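Local coordinates for protein glucosidase (Croceicoccus marinus, PDB 5Z3K) that probably hydrolyses O-glycosidic bonds, acting as a beta-glucosidase of glycoside hydrolase family 39 built around a TIM barrel, at residues N19-L23 / M291-D297; Q22-G28 / A49-R55; N104-I109 / V149-G155. All coordinates share one frame; numbering follows the deposited sequence.

Contact 1 (N19-L23 / M291-D297); sequences NMRQL and MQDSEVD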
loop_
_atom_site.group_PDB
_atom_site.type_symbol
_atom_site.label_atom_id
_atom_site.label_comp_id
_atom_site.label_asym_id
_atom_site.label_seq_id
_atom_site.Cartn_x
_atom_site.Cartn_y
_atom_site.Cartn_z
ATOM N N ASN A 19 -3.709 18.191 -7.845
ATOM C CA ASN A 19 -4.405 16.904 -7.877
ATOM C C ASN A 19 -4.087 16.083 -6.636
ATOM O O ASN A 19 -2.938 16.020 -6.190
ATOM C CB ASN A 19 -4.019 16.108 -9.123
ATOM C CG ASN A 19 -4.603 16.685 -10.388
ATOM O OD1 ASN A 19 -5.635 17.363 -10.363
ATOM N ND2 ASN A 19 -3.948 16.420 -11.508
HETATM N N MSE A 20 -5.117 15.445 -6.083
HETATM C CA MSE A 20 -4.911 14.414 -5.083
HETATM C C MSE A 20 -4.286 13.211 -5.783
HETATM O O MSE A 20 -4.633 12.910 -6.928
HETATM C CB MSE A 20 -6.232 14.012 -4.412
HETATM C CG MSE A 20 -6.053 13.021 -3.276
HETATM SE SE MSE A 20 -5.320 13.906 -1.718
HETATM C CE MSE A 20 -6.967 14.726 -1.075
ATOM N N ARG A 21 -3.366 12.524 -5.117
ATOM C CA ARG A 21 -2.675 11.384 -5.711
ATOM C C ARG A 21 -3.221 10.091 -5.115
ATOM O O ARG A 21 -3.289 9.943 -3.889
ATOM C CB ARG A 21 -1.160 11.489 -5.497
ATOM C CG ARG A 21 -0.566 12.763 -6.088
ATOM C CD ARG A 21 0.958 12.664 -6.261
ATOM N NE ARG A 21 1.629 12.566 -4.970
ATOM C CZ ARG A 21 2.395 11.550 -4.602
ATOM N NH1 ARG A 21 2.590 10.535 -5.434
ATOM N NH2 ARG A 21 2.972 11.555 -3.403
ATOM N N GLN A 22 -3.597 9.153 -5.978
ATOM C CA GLN A 22 -4.297 7.943 -5.531
ATOM C C GLN A 22 -3.279 6.907 -5.067
ATOM O O GLN A 22 -2.800 6.071 -5.843
ATOM C CB GLN A 22 -5.185 7.404 -6.644
ATOM C CG GLN A 22 -6.569 8.054 -6.673
ATOM C CD GLN A 22 -6.527 9.502 -7.146
ATOM O OE1 GLN A 22 -6.108 9.788 -8.270
ATOM N NE2 GLN A 22 -6.956 10.425 -6.285
ATOM N N LEU A 23 -2.951 6.951 -3.773
ATOM C CA LEU A 23 -1.959 6.057 -3.196
ATOM C C LEU A 23 -2.576 4.926 -2.373
ATOM O O LEU A 23 -1.842 4.202 -1.683
ATOM C CB LEU A 23 -0.977 6.847 -2.327
ATOM C CG LEU A 23 -0.134 7.922 -3.029
ATOM C CD1 LEU A 23 0.991 8.435 -2.096
ATOM C CD2 LEU A 23 0.434 7.359 -4.294
HETATM N N MSE A 291 2.688 10.740 3.522
HETATM C CA MSE A 291 3.332 10.248 2.308
HETATM C C MSE A 291 2.665 10.818 1.060
HETATM O O MSE A 291 3.181 10.661 -0.039
HETATM C CB MSE A 291 3.330 8.713 2.266
HETATM C CG MSE A 291 1.985 8.108 1.920
HETATM SE SE MSE A 291 2.156 6.185 1.646
HETATM C CE MSE A 291 2.452 5.603 3.481
ATOM N N GLN A 292 1.516 11.486 1.220
ATOM C CA GLN A 292 0.906 12.156 0.075
ATOM C C GLN A 292 1.834 13.222 -0.496
ATOM O O GLN A 292 1.783 13.517 -1.696
ATOM C CB GLN A 292 -0.444 12.761 0.476
ATOM C CG GLN A 292 -1.164 13.568 -0.616
ATOM C CD GLN A 292 -1.784 12.726 -1.732
ATOM O OE1 GLN A 292 -2.142 13.257 -2.787
ATOM N NE2 GLN A 292 -1.922 11.417 -1.506
ATOM N N ASP A 293 2.691 13.794 0.346
ATOM C CA ASP A 293 3.726 14.745 -0.049
ATOM C C ASP A 293 5.079 14.043 0.102
ATOM O O ASP A 293 5.758 14.166 1.122
ATOM C CB ASP A 293 3.642 16.001 0.814
ATOM C CG ASP A 293 2.326 16.719 0.659
ATOM O OD1 ASP A 293 1.925 16.932 -0.505
ATOM O OD2 ASP A 293 1.692 17.053 1.694
ATOM N N SER A 294 5.462 13.274 -0.911
ATOM C CA SER A 294 6.661 12.445 -0.777
ATOM C C SER A 294 7.069 11.947 -2.154
ATOM O O SER A 294 6.368 12.155 -3.144
ATOM C CB SER A 294 6.420 11.258 0.156
ATOM O OG SER A 294 5.722 10.233 -0.537
ATOM N N GLU A 295 8.205 11.251 -2.198
ATOM C CA GLU A 295 8.648 10.618 -3.430
ATOM C C GLU A 295 7.943 9.292 -3.704
ATOM O O GLU A 295 8.227 8.669 -4.731
ATOM C CB GLU A 295 10.168 10.413 -3.395
ATOM C CG GLU A 295 10.943 11.729 -3.215
ATOM C CD GLU A 295 10.710 12.715 -4.347
ATOM O OE1 GLU A 295 10.448 12.276 -5.485
ATOM O OE2 GLU A 295 10.820 13.935 -4.107
ATOM N N VAL A 296 7.026 8.854 -2.833
ATOM C CA VAL A 296 6.243 7.657 -3.116
ATOM C C VAL A 296 5.289 7.937 -4.270
ATOM O O VAL A 296 4.505 8.897 -4.238
ATOM C CB VAL A 296 5.470 7.199 -1.866
ATOM C CG1 VAL A 296 4.617 5.974 -2.187
ATOM C CG2 VAL A 296 6.427 6.911 -0.712
ATOM N N ASP A 297 5.329 7.080 -5.292
ATOM C CA ASP A 297 4.432 7.230 -6.433
ATOM C C ASP A 297 3.250 6.274 -6.392
ATOM O O ASP A 297 2.185 6.597 -6.932
ATOM C CB ASP A 297 5.194 7.017 -7.742
ATOM C CG ASP A 297 6.216 8.108 -7.995
ATOM O OD1 ASP A 297 5.865 9.293 -7.830
ATOM O OD2 ASP A 297 7.374 7.784 -8.328
HETATM O O HOH W 1 -1.540 15.640 -3.731
HETATM O O HOH W 2 1.137 15.465 -4.136
HETATM O O HOH W 3 3.270 10.169 -8.465
HETATM O O HOH W 4 1.090 9.184 -7.848
#

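Contact 2 (Q22-G28 / A49-R55); sequences QLHGTSG and AQVTLVR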
loop_
_atom_site.group_PDB
_atom_site.type_symbol
_atom_site.label_atom_id
_atom_site.label_comp_id
_atom_site.label_asym_id
_atom_site.label_seq_id
_atom_site.Cartn_x
_atom_site.Cartn_y
_atom_site.Cartn_z
ATOM N N GLN A 22 -3.597 9.153 -5.978
ATOM C CA GLN A 22 -4.297 7.943 -5.531
ATOM C C GLN A 22 -3.279 6.907 -5.067
ATOM O O GLN A 22 -2.800 6.071 -5.843
ATOM C CB GLN A 22 -5.185 7.404 -6.644
ATOM C CG GLN A 22 -6.569 8.054 -6.673
ATOM C CD GLN A 22 -6.527 9.502 -7.146
ATOM O OE1 GLN A 22 -6.108 9.788 -8.270
ATOM N NE2 GLN A 22 -6.956 10.425 -6.285
ATOM N N LEU A 23 -2.951 6.951 -3.773
ATOM C CA LEU A 23 -1.959 6.057 -3.196
ATOM C C LEU A 23 -2.576 4.926 -2.373
ATOM O O LEU A 23 -1.842 4.202 -1.683
ATOM C CB LEU A 23 -0.977 6.847 -2.327
ATOM C CG LEU A 23 -0.134 7.922 -3.029
ATOM C CD1 LEU A 23 0.991 8.435 -2.096
ATOM C CD2 LEU A 23 0.434 7.359 -4.294
ATOM N N HIS A 24 -3.900 4.745 -2.431
ATOM C CA HIS A 24 -4.564 3.759 -1.570
ATOM C C HIS A 24 -4.533 2.368 -2.198
ATOM O O HIS A 24 -5.560 1.789 -2.556
ATOM C CB HIS A 24 -6.005 4.155 -1.267
ATOM C CG HIS A 24 -6.505 3.611 0.035
ATOM N ND1 HIS A 24 -5.925 3.937 1.240
ATOM C CD2 HIS A 24 -7.540 2.785 0.328
ATOM C CE1 HIS A 24 -6.565 3.319 2.219
ATOM N NE2 HIS A 24 -7.554 2.619 1.693
ATOM N N GLY A 25 -3.326 1.825 -2.308
ATOM C CA GLY A 25 -3.172 0.430 -2.668
ATOM C C GLY A 25 -3.076 -0.462 -1.446
ATOM O O GLY A 25 -2.811 -0.000 -0.339
ATOM N N THR A 26 -3.266 -1.769 -1.647
ATOM C CA THR A 26 -3.163 -2.690 -0.522
ATOM C C THR A 26 -2.894 -4.089 -1.044
ATOM O O THR A 26 -2.941 -4.352 -2.246
ATOM C CB THR A 26 -4.431 -2.690 0.341
ATOM O OG1 THR A 26 -4.142 -3.296 1.605
ATOM C CG2 THR A 26 -5.541 -3.496 -0.337
ATOM N N SER A 27 -2.609 -4.985 -0.115
ATOM C CA SER A 27 -2.430 -6.386 -0.433
ATOM C C SER A 27 -3.330 -7.194 0.488
ATOM O O SER A 27 -3.925 -6.663 1.429
ATOM C CB SER A 27 -0.967 -6.815 -0.284
ATOM O OG SER A 27 -0.636 -6.965 1.078
ATOM N N GLY A 28 -3.425 -8.484 0.203
ATOM C CA GLY A 28 -4.268 -9.393 0.957
ATOM C C GLY A 28 -5.297 -10.075 0.075
ATOM O O GLY A 28 -5.422 -9.799 -1.117
ATOM N N ALA A 49 -13.652 1.481 0.795
ATOM C CA ALA A 49 -12.403 2.198 1.014
ATOM C C ALA A 49 -11.828 2.790 -0.267
ATOM O O ALA A 49 -10.800 3.474 -0.201
ATOM C CB ALA A 49 -11.371 1.254 1.649
ATOM N N GLN A 50 -12.430 2.506 -1.425
ATOM C CA GLN A 50 -11.915 2.961 -2.718
ATOM C C GLN A 50 -10.457 2.548 -2.936
ATOM O O GLN A 50 -9.623 3.347 -3.369
ATOM C CB GLN A 50 -12.092 4.477 -2.868
ATOM C CG GLN A 50 -13.513 4.924 -2.518
ATOM C CD GLN A 50 -14.070 5.955 -3.476
ATOM O OE1 GLN A 50 -13.801 5.922 -4.680
ATOM N NE2 GLN A 50 -14.863 6.876 -2.946
ATOM N N VAL A 51 -10.141 1.290 -2.609
ATOM C CA VAL A 51 -8.847 0.712 -2.982
ATOM C C VAL A 51 -8.649 0.885 -4.481
ATOM O O VAL A 51 -9.549 0.580 -5.268
ATOM C CB VAL A 51 -8.793 -0.774 -2.570
ATOM C CG1 VAL A 51 -7.618 -1.505 -3.263
ATOM C CG2 VAL A 51 -8.703 -0.912 -1.041
ATOM N N THR A 52 -7.468 1.381 -4.888
ATOM C CA THR A 52 -7.170 1.621 -6.295
ATOM C C THR A 52 -6.091 0.709 -6.869
ATOM O O THR A 52 -5.894 0.704 -8.092
ATOM C CB THR A 52 -6.734 3.082 -6.512
ATOM O OG1 THR A 52 -5.725 3.427 -5.556
ATOM C CG2 THR A 52 -7.915 4.032 -6.374
ATOM N N LEU A 53 -5.392 -0.058 -6.036
ATOM C CA LEU A 53 -4.294 -0.894 -6.504
ATOM C C LEU A 53 -4.167 -2.051 -5.534
ATOM O O LEU A 53 -4.260 -1.851 -4.322
ATOM C CB LEU A 53 -2.980 -0.108 -6.589
ATOM C CG LEU A 53 -1.753 -0.811 -7.188
ATOM C CD1 LEU A 53 -2.040 -1.323 -8.601
ATOM C CD2 LEU A 53 -0.551 0.123 -7.199
ATOM N N VAL A 54 -4.009 -3.262 -6.066
ATOM C CA VAL A 54 -3.899 -4.452 -5.229
ATOM C C VAL A 54 -2.656 -5.235 -5.639
ATOM O O VAL A 54 -2.529 -5.646 -6.800
ATOM C CB VAL A 54 -5.147 -5.341 -5.312
ATOM C CG1 VAL A 54 -4.944 -6.597 -4.481
ATOM C CG2 VAL A 54 -6.385 -4.568 -4.838
ATOM N N ARG A 55 -1.760 -5.460 -4.680
ATOM C CA ARG A 55 -0.616 -6.347 -4.877
ATOM C C ARG A 55 -1.067 -7.791 -4.693
ATOM O O ARG A 55 -1.795 -8.103 -3.745
ATOM C CB ARG A 55 0.495 -6.004 -3.879
ATOM C CG ARG A 55 1.813 -6.747 -4.067
ATOM C CD ARG A 55 2.931 -6.090 -3.232
ATOM N NE ARG A 55 4.260 -6.603 -3.596
ATOM C CZ ARG A 55 4.906 -7.566 -2.932
ATOM N NH1 ARG A 55 4.363 -8.125 -1.850
ATOM N NH2 ARG A 55 6.100 -7.975 -3.353
HETATM O O HOH W 5 -3.233 3.520 -6.587
HETATM O O HOH W 6 -6.050 5.891 -3.943
HETATM O O HOH W 7 -2.308 -10.077 -2.018
#

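Contact 3 (N104-I109 / V149-G155); sequences NILFTI and VSHWEFG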
loop_
_atom_site.group_PDB
_atom_site.type_symbol
_atom_site.label_atom_id
_atom_site.label_comp_id
_atom_site.label_asym_id
_atom_site.label_seq_id
_atom_site.Cartn_x
_atom_site.Cartn_y
_atom_site.Cartn_z
ATOM N N ASN A 104 -6.742 -1.377 -9.971
ATOM C CA ASN A 104 -5.696 -1.970 -10.792
ATOM C C ASN A 104 -4.937 -3.033 -9.998
ATOM O O ASN A 104 -5.115 -3.195 -8.791
ATOM C CB ASN A 104 -4.745 -0.891 -11.300
ATOM C CG ASN A 104 -5.321 -0.127 -12.471
ATOM O OD1 ASN A 104 -5.086 -0.468 -13.625
ATOM N ND2 ASN A 104 -6.083 0.903 -12.177
ATOM N N ILE A 105 -4.069 -3.768 -10.686
ATOM C CA ILE A 105 -3.385 -4.898 -10.072
ATOM C C ILE A 105 -1.881 -4.733 -10.235
ATOM O O ILE A 105 -1.399 -4.344 -11.308
ATOM C CB ILE A 105 -3.880 -6.237 -10.656
ATOM C CG1 ILE A 105 -5.358 -6.422 -10.290
ATOM C CG2 ILE A 105 -3.078 -7.403 -10.101
ATOM C CD1 ILE A 105 -6.073 -7.528 -11.056
ATOM N N LEU A 106 -1.152 -4.979 -9.146
ATOM C CA LEU A 106 0.302 -5.116 -9.144
ATOM C C LEU A 106 0.563 -6.604 -8.970
ATOM O O LEU A 106 0.365 -7.156 -7.879
ATOM C CB LEU A 106 0.925 -4.290 -8.026
ATOM C CG LEU A 106 2.409 -4.504 -7.742
ATOM C CD1 LEU A 106 3.186 -3.977 -8.929
ATOM C CD2 LEU A 106 2.810 -3.776 -6.463
ATOM N N PHE A 107 0.929 -7.271 -10.059
ATOM C CA PHE A 107 1.051 -8.721 -10.052
ATOM C C PHE A 107 2.493 -9.087 -9.729
ATOM O O PHE A 107 3.399 -8.829 -10.529
ATOM C CB PHE A 107 0.611 -9.313 -11.387
ATOM C CG PHE A 107 0.328 -10.782 -11.319
ATOM C CD1 PHE A 107 1.369 -11.696 -11.180
ATOM C CD2 PHE A 107 -0.977 -11.248 -11.352
ATOM C CE1 PHE A 107 1.113 -13.044 -11.093
ATOM C CE2 PHE A 107 -1.240 -12.599 -11.269
ATOM C CZ PHE A 107 -0.193 -13.500 -11.139
ATOM N N THR A 108 2.704 -9.703 -8.569
ATOM C CA THR A 108 4.046 -10.068 -8.139
ATOM C C THR A 108 4.382 -11.455 -8.681
ATOM O O THR A 108 3.694 -12.436 -8.376
ATOM C CB THR A 108 4.183 -10.038 -6.617
ATOM O OG1 THR A 108 3.823 -8.736 -6.124
ATOM C CG2 THR A 108 5.629 -10.325 -6.201
ATOM N N ILE A 109 5.441 -11.519 -9.476
ATOM C CA ILE A 109 6.007 -12.769 -9.987
ATOM C C ILE A 109 6.997 -13.297 -8.952
ATOM O O ILE A 109 8.083 -12.734 -8.781
ATOM C CB ILE A 109 6.695 -12.539 -11.342
ATOM C CG1 ILE A 109 5.689 -11.961 -12.353
ATOM C CG2 ILE A 109 7.350 -13.834 -11.860
ATOM C CD1 ILE A 109 6.305 -11.411 -13.613
ATOM N N VAL A 149 -4.203 -6.263 -15.718
ATOM C CA VAL A 149 -3.028 -6.098 -14.865
ATOM C C VAL A 149 -2.115 -5.072 -15.513
ATOM O O VAL A 149 -1.490 -5.355 -16.546
ATOM C CB VAL A 149 -2.288 -7.428 -14.647
ATOM C CG1 VAL A 149 -1.073 -7.222 -13.765
ATOM C CG2 VAL A 149 -3.223 -8.434 -14.031
ATOM N N SER A 150 -1.997 -3.896 -14.888
ATOM C CA SER A 150 -1.199 -2.814 -15.447
ATOM C C SER A 150 0.252 -2.832 -14.988
ATOM O O SER A 150 1.109 -2.255 -15.666
ATOM C CB SER A 150 -1.818 -1.463 -15.075
ATOM O OG SER A 150 -1.787 -1.279 -13.669
ATOM N N HIS A 151 0.544 -3.472 -13.861
ATOM C CA HIS A 151 1.859 -3.437 -13.247
ATOM C C HIS A 151 2.316 -4.855 -12.949
ATOM O O HIS A 151 1.556 -5.647 -12.385
ATOM C CB HIS A 151 1.821 -2.615 -11.960
ATOM C CG HIS A 151 1.771 -1.139 -12.188
ATOM N ND1 HIS A 151 0.673 -0.510 -12.741
ATOM C CD2 HIS A 151 2.681 -0.165 -11.946
ATOM C CE1 HIS A 151 0.912 0.787 -12.826
ATOM N NE2 HIS A 151 2.121 1.023 -12.348
ATOM N N TRP A 152 3.556 -5.168 -13.319
ATOM C CA TRP A 152 4.132 -6.492 -13.127
ATOM C C TRP A 152 5.418 -6.350 -12.327
ATOM O O TRP A 152 6.371 -5.693 -12.772
ATOM C CB TRP A 152 4.363 -7.180 -14.478
ATOM C CG TRP A 152 3.067 -7.474 -15.178
ATOM C CD1 TRP A 152 2.342 -6.620 -15.960
ATOM C CD2 TRP A 152 2.315 -8.691 -15.117
ATOM N NE1 TRP A 152 1.198 -7.242 -16.413
ATOM C CE2 TRP A 152 1.161 -8.512 -15.906
ATOM C CE3 TRP A 152 2.514 -9.920 -14.483
ATOM C CZ2 TRP A 152 0.209 -9.517 -16.080
ATOM C CZ3 TRP A 152 1.562 -10.920 -14.657
ATOM C CH2 TRP A 152 0.424 -10.706 -15.447
ATOM N N GLU A 153 5.431 -6.943 -11.139
ATOM C CA GLU A 153 6.558 -6.851 -10.227
ATOM C C GLU A 153 7.305 -8.172 -10.210
ATOM O O GLU A 153 6.698 -9.237 -10.037
ATOM C CB GLU A 153 6.100 -6.503 -8.805
ATOM C CG GLU A 153 7.252 -6.352 -7.784
ATOM C CD GLU A 153 6.752 -6.049 -6.380
ATOM O OE1 GLU A 153 7.431 -5.302 -5.634
ATOM O OE2 GLU A 153 5.665 -6.556 -6.026
ATOM N N PHE A 154 8.619 -8.105 -10.345
ATOM C CA PHE A 154 9.464 -9.275 -10.147
ATOM C C PHE A 154 10.224 -9.143 -8.837
ATOM O O PHE A 154 11.046 -8.235 -8.681
ATOM C CB PHE A 154 10.458 -9.487 -11.288
ATOM C CG PHE A 154 11.305 -10.720 -11.089
ATOM C CD1 PHE A 154 10.843 -11.963 -11.493
ATOM C CD2 PHE A 154 12.531 -10.642 -10.442
ATOM C CE1 PHE A 154 11.603 -13.117 -11.277
ATOM C CE2 PHE A 154 13.300 -11.783 -10.225
ATOM C CZ PHE A 154 12.823 -13.023 -10.634
ATOM N N GLY A 155 9.985 -10.072 -7.920
ATOM C CA GLY A 155 10.761 -10.131 -6.698
ATOM C C GLY A 155 9.965 -9.914 -5.424
ATOM O O GLY A 155 8.920 -9.256 -5.428
HETATM O O HOH W 8 -4.482 -3.447 -13.462
#

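Contact 1 (N19-L23 / M291-D297)
Arg-21 and Gln-292 face each other from two irregular backbones, their CA atoms 6.8 Å apart, and side chains bridge the gap. The primary amide of Gln-292 pairs with both main-chain polar atoms of Arg-21: OE1 accepts from Arg-21 N at 2.7 Å, on a lone pair, while NE2 gives a nearly straight bond (168°) to Arg-21 O. Glutamine suits the place because one flat group offers both an acceptor and a donor; a bend at chi2 (73°) turns that group onto the loop. Arg-21 returns the favour, sliding past Gln-292 in the opposite direction. Its NH2 binds Gln-292 O at 2.9 Å, from above the carbonyl plane, and its NH1 binds Val-296 O at 2.8 Å, so the guanidinium ties together a turn whose Ser-294 OG forms an ST turn with Val-296 N. Asp-297 OD1, well out of the guanidinium plane and 4.2 Å from Arg-21 NH1, is linked to it by a water whose bond to NH1 is weak; OD2 is held by Leu-260 N. Leu-23 CD1 packs on Met-291 CG at 4.2 Å, an apolar patch beside the polar bonds. This is loop-to-loop packing at the N-terminal end of a closed TIM barrel, where the segments leading into first strand 25-27 and last strand 298-301 meet.

Contact 2 (Q22-G28 / A49-R55)
His-24 lays its imidazole against the residues that follow helix 43-48, with CD2 3.4 Å from Ala-49 O and NE2 4.1 Å from Ala-49 CB. Its CG stands anti to the backbone N (chi1 -153°), which carries the ring across Val-51 at about a right angle. Thr-26 CG2 also meets both Val-51 methyls, at 4.1 Å, so the branched valine fills the corner between histidine and threonine. Were His-24 cut back to alanine, Ala-49 and Val-51 would probably lose the ring that covers them, and Phe-334 its aromatic neighbour. Gln-50, at positive phi, closes the helix in a Schellman motif, and the chain then enters strand 53-55: the first beta-alpha-beta unit of the barrel, its two parallel strands next to each other in the sheet. Here the packing is tight. Thr-26 N binds Leu-53 O and Thr-26 O takes Arg-55 N, both at 2.9 Å, and Gly-25 CA comes within 3.0 Å of Leu-53 O, where a side chain would be cramped. The side at Gln-22 and Thr-52, both partly exposed, is looser and wetter: Thr-52 N still binds His-24 O at 3.0 Å, but Thr-52 OG1 meets Gln-22 O through one water and His-24 N through another. At the far end a third water joins Gly-28 N to Arg-55 O.

Contact 3 (N104-I109 / V149-G155)
Phe-107 and Trp-152 form the main bump and hollow between parallel strands 104-109 and 151-154. The CB of Phe-107 sits over the face of the indole six-membered ring, 4.0 Å from its centroid, a CH-pi contact, and the phenyl ring follows with its plane tilted 31° to the indole. Val-149 CG1 wedges in beside them, 3.6 Å from Phe-107 CB and over the same Trp-152 face. With CG anti to the carbonyl carbon (chi1 -66°), the indole leans back over the neighbouring strand, where its broad surface can receive these small groups; Ile-109 CD1 touches it obliquely at CE3. Further on, Ile-109 CG2 packs against Phe-154 CD1 at 4.0 Å.

The face of Leu-106, Thr-108, His-151 and Glu-153 is more polar. Leu-106 CD1 fits between the CB atoms of His-151 and Glu-153, 3.6 Å from the former. Beyond it Thr-108 OG1 donates to Glu-153 OE2 at 2.9 Å, on the anti side of the carboxylate. Arg-55 pairs with OE2 as well, while Ser-225 and Ser-263 hold OE1, so this buried acid is fixed from several directions. Phe-107 N to His-151 O, Glu-153 N to Phe-107 O and Ile-109 N to Glu-153 O form the ladder, which weakens at its ends (His-151 N to Ile-105 O, Gly-155 N to Ile-109 O). Outward, Ile-105 and Phe-107 meet helix 89-100, Trp-152 touches helices 123-138 and 169-186, and strands 53-55 and 191-197 continue the barrel at either side.

Contacts 2 and 3 pair strands of one eight-stranded parallel barrel; contact 1 joins the loops leading into its first and last strands. Contacts 1 and 2 start from the same part of the chain, sharing Gln-22 and Leu-23, with centres about 13 Å apart; contact 2 joins the first strand to the second. Contact 3, joining the third to the fourth, follows contact 2 in sequence and falls within the long span between the two halves of contact 1; their centres are about 19 Å apart. Contacts 2 and 3 touch directly, since strands 53-55 and 104-109 are neighbours, and Val-54 O lies 2.8 Å from Leu-106 N, a probable hydrogen bond. The contacts thus sample the barrel's seam, its first strand pair and a later pair.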